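Local atomic coordinates of polyphosphate kinase (Porphyromonas gingivalis, PDB entry 2O8R), a protein that probably catalyses the reversible, magnesium-dependent transfer of the terminal phosphate of ATP to a growing polyphosphate chain. Residues I373-Y378 with V400-E405. The protein carries 3 engineered substitutions. Numbering follows the deposited sequence.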
ATOM      1  N   ILE A 373       9.734  -5.565 -26.613  1.00 58.79           N
ATOM      2  CA  ILE A 373      10.399  -5.461 -25.322  1.00 51.58           C
ATOM      3  C   ILE A 373      10.013  -6.671 -24.487  1.00 53.56           C
ATOM      4  O   ILE A 373       8.842  -7.048 -24.418  1.00 54.21           O
ATOM      5  CB  ILE A 373       9.966  -4.213 -24.573  1.00 43.48           C
ATOM      6  CG1 ILE A 373      10.161  -2.972 -25.443  1.00 58.36           C
ATOM      7  CG2 ILE A 373      10.725  -4.087 -23.279  1.00 46.92           C
ATOM      8  CD1 ILE A 373       9.568  -1.707 -24.848  1.00 52.72           C
ATOM      9  N   ARG A 374      11.008  -7.303 -23.879  1.00 54.80           N
ATOM     10  CA  ARG A 374      10.789  -8.505 -23.084  1.00 51.22           C
ATOM     11  C   ARG A 374      11.630  -8.410 -21.832  1.00 54.49           C
ATOM     12  O   ARG A 374      12.822  -8.094 -21.908  1.00 50.61           O
ATOM     13  CB  ARG A 374      11.188  -9.742 -23.880  1.00 54.61           C
ATOM     14  CG  ARG A 374      10.548  -9.795 -25.248  1.00 59.32           C
ATOM     15  CD  ARG A 374      11.232 -10.773 -26.171  1.00 77.61           C
ATOM     16  NE  ARG A 374      10.969 -12.173 -25.839  1.00 84.14           N
ATOM     17  CZ  ARG A 374       9.790 -12.774 -25.950  1.00 74.86           C
ATOM     18  NH1 ARG A 374       8.722 -12.099 -26.360  1.00 63.27           N
ATOM     19  NH2 ARG A 374       9.677 -14.058 -25.639  1.00 74.71           N
ATOM     20  N   LEU A 375      11.015  -8.652 -20.679  1.00 48.56           N
ATOM     21  CA  LEU A 375      11.771  -8.647 -19.424  1.00 52.14           C
ATOM     22  C   LEU A 375      11.287  -9.625 -18.337  1.00 54.49           C
ATOM     23  O   LEU A 375      10.160 -10.150 -18.359  1.00 43.56           O
ATOM     24  CB  LEU A 375      11.896  -7.226 -18.862  1.00 50.24           C
ATOM     25  CG  LEU A 375      10.949  -6.765 -17.756  1.00 58.24           C
ATOM     26  CD1 LEU A 375      11.502  -5.514 -17.088  1.00 61.52           C
ATOM     27  CD2 LEU A 375       9.587  -6.514 -18.327  1.00 62.88           C
ATOM     28  N   THR A 376      12.166  -9.868 -17.380  1.00 34.93           N
ATOM     29  CA  THR A 376      11.808 -10.690 -16.256  1.00 51.20           C
ATOM     30  C   THR A 376      11.435  -9.771 -15.093  1.00 50.15           C
ATOM     31  O   THR A 376      11.855  -8.623 -15.065  1.00 56.55           O
ATOM     32  CB  THR A 376      12.952 -11.652 -15.903  1.00 46.37           C
ATOM     33  OG1 THR A 376      14.171 -10.915 -15.766  1.00 43.76           O
ATOM     34  CG2 THR A 376      13.141 -12.669 -17.009  1.00 42.15           C
ATOM     35  N   GLN A 377      10.622 -10.272 -14.165  1.00 65.04           N
ATOM     36  CA  GLN A 377      10.170  -9.530 -12.981  1.00 58.72           C
ATOM     37  C   GLN A 377       9.888 -10.523 -11.850  1.00 65.66           C
ATOM     38  O   GLN A 377       9.256 -11.559 -12.091  1.00 62.63           O
ATOM     39  CB  GLN A 377       8.881  -8.769 -13.306  1.00 62.23           C
ATOM     40  CG  GLN A 377       9.054  -7.295 -13.649  1.00 73.52           C
ATOM     41  CD  GLN A 377       8.712  -6.362 -12.491  1.00 83.70           C
ATOM     42  OE1 GLN A 377       8.561  -5.152 -12.680  1.00 87.38           O
ATOM     43  NE2 GLN A 377       8.584  -6.920 -11.290  1.00 87.92           N
ATOM     44  N   TYR A 378      10.356 -10.229 -10.633  1.00 73.66           N
ATOM     45  CA  TYR A 378      10.093 -11.119  -9.489  1.00 69.79           C
ATOM     46  C   TYR A 378       8.596 -11.343  -9.282  1.00 66.66           C
ATOM     47  O   TYR A 378       8.124 -12.476  -9.339  1.00 60.52           O
ATOM     48  CB  TYR A 378      10.733 -10.605  -8.201  1.00 83.38           C
ATOM     49  CG  TYR A 378      10.309 -11.386  -6.965  1.00 95.57           C
ATOM     50  CD1 TYR A 378      10.686 -12.715  -6.789  1.00 98.42           C
ATOM     51  CD2 TYR A 378       9.535 -10.792  -5.971  1.00103.56           C
ATOM     52  CE1 TYR A 378      10.299 -13.433  -5.664  1.00109.16           C
ATOM     53  CE2 TYR A 378       9.143 -11.501  -4.841  1.00111.15           C
ATOM     54  CZ  TYR A 378       9.528 -12.822  -4.691  1.00113.23           C
ATOM     55  OH  TYR A 378       9.137 -13.527  -3.570  1.00112.46           O
ATOM     56  N   VAL A 400       4.991  -6.693 -26.064  1.00 60.35           N
ATOM     57  CA  VAL A 400       5.528  -6.594 -24.697  1.00 50.05           C
ATOM     58  C   VAL A 400       5.263  -7.850 -23.857  1.00 52.52           C
ATOM     59  O   VAL A 400       4.113  -8.167 -23.549  1.00 67.98           O
ATOM     60  CB  VAL A 400       4.997  -5.344 -23.955  1.00 57.26           C
ATOM     61  CG1 VAL A 400       5.587  -5.265 -22.555  1.00 70.06           C
ATOM     62  CG2 VAL A 400       5.317  -4.072 -24.725  1.00 52.87           C
ATOM     63  N   SER A 401       6.326  -8.562 -23.485  1.00 43.53           N
ATOM     64  CA  SER A 401       6.185  -9.758 -22.644  1.00 54.62           C
ATOM     65  C   SER A 401       6.861  -9.584 -21.291  1.00 49.92           C
ATOM     66  O   SER A 401       7.964  -9.044 -21.216  1.00 54.80           O
ATOM     67  CB  SER A 401       6.792 -10.975 -23.328  1.00 39.35           C
ATOM     68  OG  SER A 401       6.949 -10.732 -24.710  1.00 81.70           O
ATOM     69  N   VAL A 402       6.202 -10.040 -20.226  1.00 53.19           N
ATOM     70  CA  VAL A 402       6.808 -10.044 -18.889  1.00 47.26           C
ATOM     71  C   VAL A 402       6.785 -11.448 -18.291  1.00 47.51           C
ATOM     72  O   VAL A 402       5.711 -12.014 -18.065  1.00 61.34           O
ATOM     73  CB  VAL A 402       6.095  -9.091 -17.922  1.00 42.44           C
ATOM     74  CG1 VAL A 402       6.751  -9.119 -16.554  1.00 39.55           C
ATOM     75  CG2 VAL A 402       6.072  -7.680 -18.460  1.00 47.14           C
ATOM     76  N   PHE A 403       7.974 -11.998 -18.040  1.00 58.87           N
ATOM     77  CA  PHE A 403       8.124 -13.334 -17.467  1.00 44.80           C
ATOM     78  C   PHE A 403       8.329 -13.213 -15.998  1.00 54.91           C
ATOM     79  O   PHE A 403       9.336 -12.658 -15.561  1.00 64.32           O
ATOM     80  CB  PHE A 403       9.300 -14.080 -18.097  1.00 53.55           C
ATOM     81  CG  PHE A 403       9.067 -14.442 -19.525  1.00 51.53           C
ATOM     82  CD1 PHE A 403       8.588 -15.691 -19.861  1.00 62.96           C
ATOM     83  CD2 PHE A 403       9.278 -13.511 -20.531  1.00 39.17           C
ATOM     84  CE1 PHE A 403       8.338 -16.014 -21.187  1.00 83.05           C
ATOM     85  CE2 PHE A 403       9.029 -13.827 -21.848  1.00 61.11           C
ATOM     86  CZ  PHE A 403       8.560 -15.081 -22.178  1.00 60.60           C
ATOM     87  N   VAL A 404       7.368 -13.739 -15.241  1.00 63.99           N
ATOM     88  CA  VAL A 404       7.312 -13.554 -13.791  1.00 84.21           C
ATOM     89  C   VAL A 404       7.552 -14.870 -13.059  1.00 91.65           C
ATOM     90  O   VAL A 404       6.812 -15.850 -13.257  1.00 92.79           O
ATOM     91  CB  VAL A 404       5.938 -12.990 -13.339  1.00 88.51           C
ATOM     92  CG1 VAL A 404       5.978 -12.600 -11.874  1.00 94.55           C
ATOM     93  CG2 VAL A 404       5.515 -11.806 -14.193  1.00 84.47           C
ATOM     94  N   GLU A 405       8.561 -14.877 -12.189  1.00 91.76           N
ATOM     95  CA  GLU A 405       8.983 -16.101 -11.498  1.00100.83           C
ATOM     96  C   GLU A 405       8.081 -16.598 -10.363  1.00106.59           C
ATOM     97  O   GLU A 405       8.395 -17.610  -9.733  1.00102.36           O
ATOM     98  CB  GLU A 405      10.415 -15.970 -10.979  1.00 98.32           C
ATOM     99  CG  GLU A 405      10.664 -14.804 -10.035  1.00 99.82           C
ATOM    100  CD  GLU A 405      12.023 -14.875  -9.341  1.00 99.59           C
ATOM    101  OE1 GLU A 405      12.227 -15.783  -8.502  1.00 79.55           O
ATOM    102  OE2 GLU A 405      12.883 -14.009  -9.619  1.00105.38           O
TER
HETATM  103  O   HOH W   1       7.552  -9.120 -26.488  1.00 65.22           O
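Strands 373-377 and 400-404 run parallel, their axes 4.6 Å apart at closest approach and 22° off, with I373 level with V400 and Q377 level with V404. S401 and F403 each use N and O to bridge two residues of the facing strand: S401 N donates to I373 O and S401 O accepts from L375 N, then F403 N reaches L375 O at 2.9 Å and F403 O takes Q377 N. Just past the second strand, E405 N makes a weak hydrogen bond of 3.4 Å to Q377 O. On the face shared by I373, L375 and V402, L375 CD2 lies alongside V402 CG2 at 3.7 Å, while I373 and L375 pack against helix 385-395. The other face carries R374, its chain bent at chi3 (73°), which places NE. R374 NH2 sits 3.8 Å from F403 CZ, at the ring edge and near its plane, with guanidinium and ring planes 68° apart; R374 NH1 forms a salt bridge with E372. At the C-terminal ends, Y378 CD1 comes within 3.6 Å of E405 CD near the ring plane. This is the parallel pair of a beta-alpha-beta crossover through helix 385-395, in a phospholipase D-like domain; its C-terminal end brings E405 beside H439, the predicted phosphohistidine.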